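Local coordinates for malate dehydrogenase (Pyrococcus horikoshii, PDB 1V9N), which catalyses the NAD-dependent oxidation of (S)-malate to oxaloacetate and works as a homodimer, at residues E141-I146 with F282-I287. Numbering follows the deposited sequence.
Sequences EGMIGI and FMVIDI
Four backbone hydrogen bonds join 144-146 to 282-285: I144 and I285 exchange a pair, I144 N to I285 O and I285 N to I144 O each spanning 3.0 Å, and I146 and M283 exchange a shorter one. On the face carrying these four residues, I146 CD1 meets M283 CE at 3.6 Å, the two chains lying side by side; the unbranched selenomethionine reaches CD1 by bending at its last torsion (chi3 128°). I287 turns its CG1 branch across that of I144 at about a right angle, 3.8 Å between the CG1 atoms. An alanine in place of I287 would lose this crossing and would probably loosen the packing on L293 and F296 of helix 293-308 and on L259 of the second subunit. On the face carrying V284, the extended chain of M143 brings SE to 3.6 Å from V284 CG1. Between G142 and D286, one water donates to both G142 O and D286 OD1, while D286 OD2 is hydrogen-bonded to H289 ND1. G142, at positive phi (81°), where a side chain would jam against the preceding carbonyl, closes helix 132-139 as the C-prime residue of a Schellman motif. The chain thus passes from the helix end into strand 144-149, antiparallel to strand 278-285 inside a mixed sheet.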
loop_
_atom_site.group_PDB
_atom_site.type_symbol
_atom_site.label_atom_id
_atom_site.label_comp_id
_atom_site.label_asym_id
_atom_site.label_seq_id
_atom_site.Cartn_x
_atom_site.Cartn_y
_atom_site.Cartn_z
ATOM N N GLU A 141 -19.755 -4.209 7.785
ATOM C CA GLU A 141 -20.360 -5.508 7.525
ATOM C C GLU A 141 -19.551 -6.616 8.203
ATOM O O GLU A 141 -19.831 -7.793 8.016
ATOM C CB GLU A 141 -20.441 -5.770 6.017
ATOM C CG GLU A 141 -21.372 -4.827 5.277
ATOM C CD GLU A 141 -22.817 -4.985 5.706
ATOM O OE1 GLU A 141 -23.350 -6.108 5.594
ATOM O OE2 GLU A 141 -23.422 -3.985 6.153
ATOM N N GLY A 142 -18.550 -6.228 8.988
ATOM C CA GLY A 142 -17.722 -7.203 9.684
ATOM C C GLY A 142 -16.629 -7.805 8.817
ATOM O O GLY A 142 -16.207 -8.941 9.037
HETATM N N MSE A 143 -16.161 -7.042 7.836
HETATM C CA MSE A 143 -15.126 -7.516 6.922
HETATM C C MSE A 143 -14.051 -6.458 6.698
HETATM O O MSE A 143 -14.225 -5.305 7.071
HETATM C CB MSE A 143 -15.753 -7.867 5.574
HETATM C CG MSE A 143 -16.945 -8.794 5.672
HETATM SE SE MSE A 143 -17.754 -9.115 3.955
HETATM C CE MSE A 143 -19.399 -9.946 4.573
ATOM N N ILE A 144 -12.937 -6.860 6.092
ATOM C CA ILE A 144 -11.859 -5.924 5.791
ATOM C C ILE A 144 -12.151 -5.341 4.411
ATOM O O ILE A 144 -12.438 -6.071 3.456
ATOM C CB ILE A 144 -10.482 -6.614 5.744
ATOM C CG1 ILE A 144 -10.120 -7.147 7.136
ATOM C CG2 ILE A 144 -9.418 -5.619 5.219
ATOM C CD1 ILE A 144 -8.821 -7.918 7.185
ATOM N N GLY A 145 -12.101 -4.024 4.310
ATOM C CA GLY A 145 -12.367 -3.393 3.037
ATOM C C GLY A 145 -11.177 -2.582 2.574
ATOM O O GLY A 145 -10.550 -1.863 3.363
ATOM N N ILE A 146 -10.853 -2.725 1.294
ATOM C CA ILE A 146 -9.757 -1.982 0.685
ATOM C C ILE A 146 -10.286 -1.301 -0.567
ATOM O O ILE A 146 -10.986 -1.924 -1.376
ATOM C CB ILE A 146 -8.590 -2.896 0.269
ATOM C CG1 ILE A 146 -7.905 -3.470 1.511
ATOM C CG2 ILE A 146 -7.594 -2.108 -0.584
ATOM C CD1 ILE A 146 -6.887 -4.545 1.200
ATOM N N PHE A 282 -11.611 -2.328 -5.673
ATOM C CA PHE A 282 -12.312 -2.650 -4.432
ATOM C C PHE A 282 -11.972 -4.080 -4.049
ATOM O O PHE A 282 -11.988 -4.985 -4.890
ATOM C CB PHE A 282 -13.829 -2.518 -4.613
ATOM C CG PHE A 282 -14.265 -1.169 -5.118
ATOM C CD1 PHE A 282 -14.364 -0.082 -4.252
ATOM C CD2 PHE A 282 -14.544 -0.977 -6.469
ATOM C CE1 PHE A 282 -14.733 1.177 -4.728
ATOM C CE2 PHE A 282 -14.913 0.278 -6.955
ATOM C CZ PHE A 282 -15.007 1.357 -6.079
HETATM N N MSE A 283 -11.655 -4.285 -2.778
HETATM C CA MSE A 283 -11.323 -5.612 -2.304
HETATM C C MSE A 283 -11.887 -5.827 -0.912
HETATM O O MSE A 283 -11.729 -4.987 -0.020
HETATM C CB MSE A 283 -9.813 -5.804 -2.276
HETATM C CG MSE A 283 -9.384 -7.178 -1.818
HETATM SE SE MSE A 283 -7.473 -7.278 -1.751
HETATM C CE MSE A 283 -7.246 -7.931 0.054
ATOM N N VAL A 284 -12.545 -6.964 -0.730
ATOM C CA VAL A 284 -13.137 -7.294 0.555
ATOM C C VAL A 284 -12.678 -8.670 0.993
ATOM O O VAL A 284 -12.617 -9.606 0.196
ATOM C CB VAL A 284 -14.684 -7.297 0.479
ATOM C CG1 VAL A 284 -15.286 -7.628 1.840
ATOM C CG2 VAL A 284 -15.172 -5.951 -0.007
ATOM N N ILE A 285 -12.338 -8.783 2.268
ATOM C CA ILE A 285 -11.931 -10.058 2.820
ATOM C C ILE A 285 -12.921 -10.362 3.931
ATOM O O ILE A 285 -13.049 -9.589 4.881
ATOM C CB ILE A 285 -10.502 -9.999 3.405
ATOM C CG1 ILE A 285 -9.485 -9.720 2.291
ATOM C CG2 ILE A 285 -10.168 -11.320 4.091
ATOM C CD1 ILE A 285 -8.038 -9.610 2.788
ATOM N N ASP A 286 -13.647 -11.468 3.803
ATOM C CA ASP A 286 -14.604 -11.834 4.841
ATOM C C ASP A 286 -13.821 -12.474 5.978
ATOM O O ASP A 286 -13.461 -13.647 5.927
ATOM C CB ASP A 286 -15.655 -12.814 4.307
ATOM C CG ASP A 286 -16.671 -13.210 5.372
ATOM O OD1 ASP A 286 -17.175 -12.316 6.086
ATOM O OD2 ASP A 286 -16.974 -14.413 5.493
ATOM N N ILE A 287 -13.545 -11.678 7.000
ATOM C CA ILE A 287 -12.785 -12.138 8.152
ATOM C C ILE A 287 -13.206 -13.510 8.686
ATOM O O ILE A 287 -12.357 -14.352 8.957
ATOM C CB ILE A 287 -12.869 -11.091 9.282
ATOM C CG1 ILE A 287 -12.155 -9.808 8.831
ATOM C CG2 ILE A 287 -12.244 -11.643 10.569
ATOM C CD1 ILE A 287 -12.443 -8.602 9.715
HETATM O O HOH W 1 -16.538 -11.613 8.765
#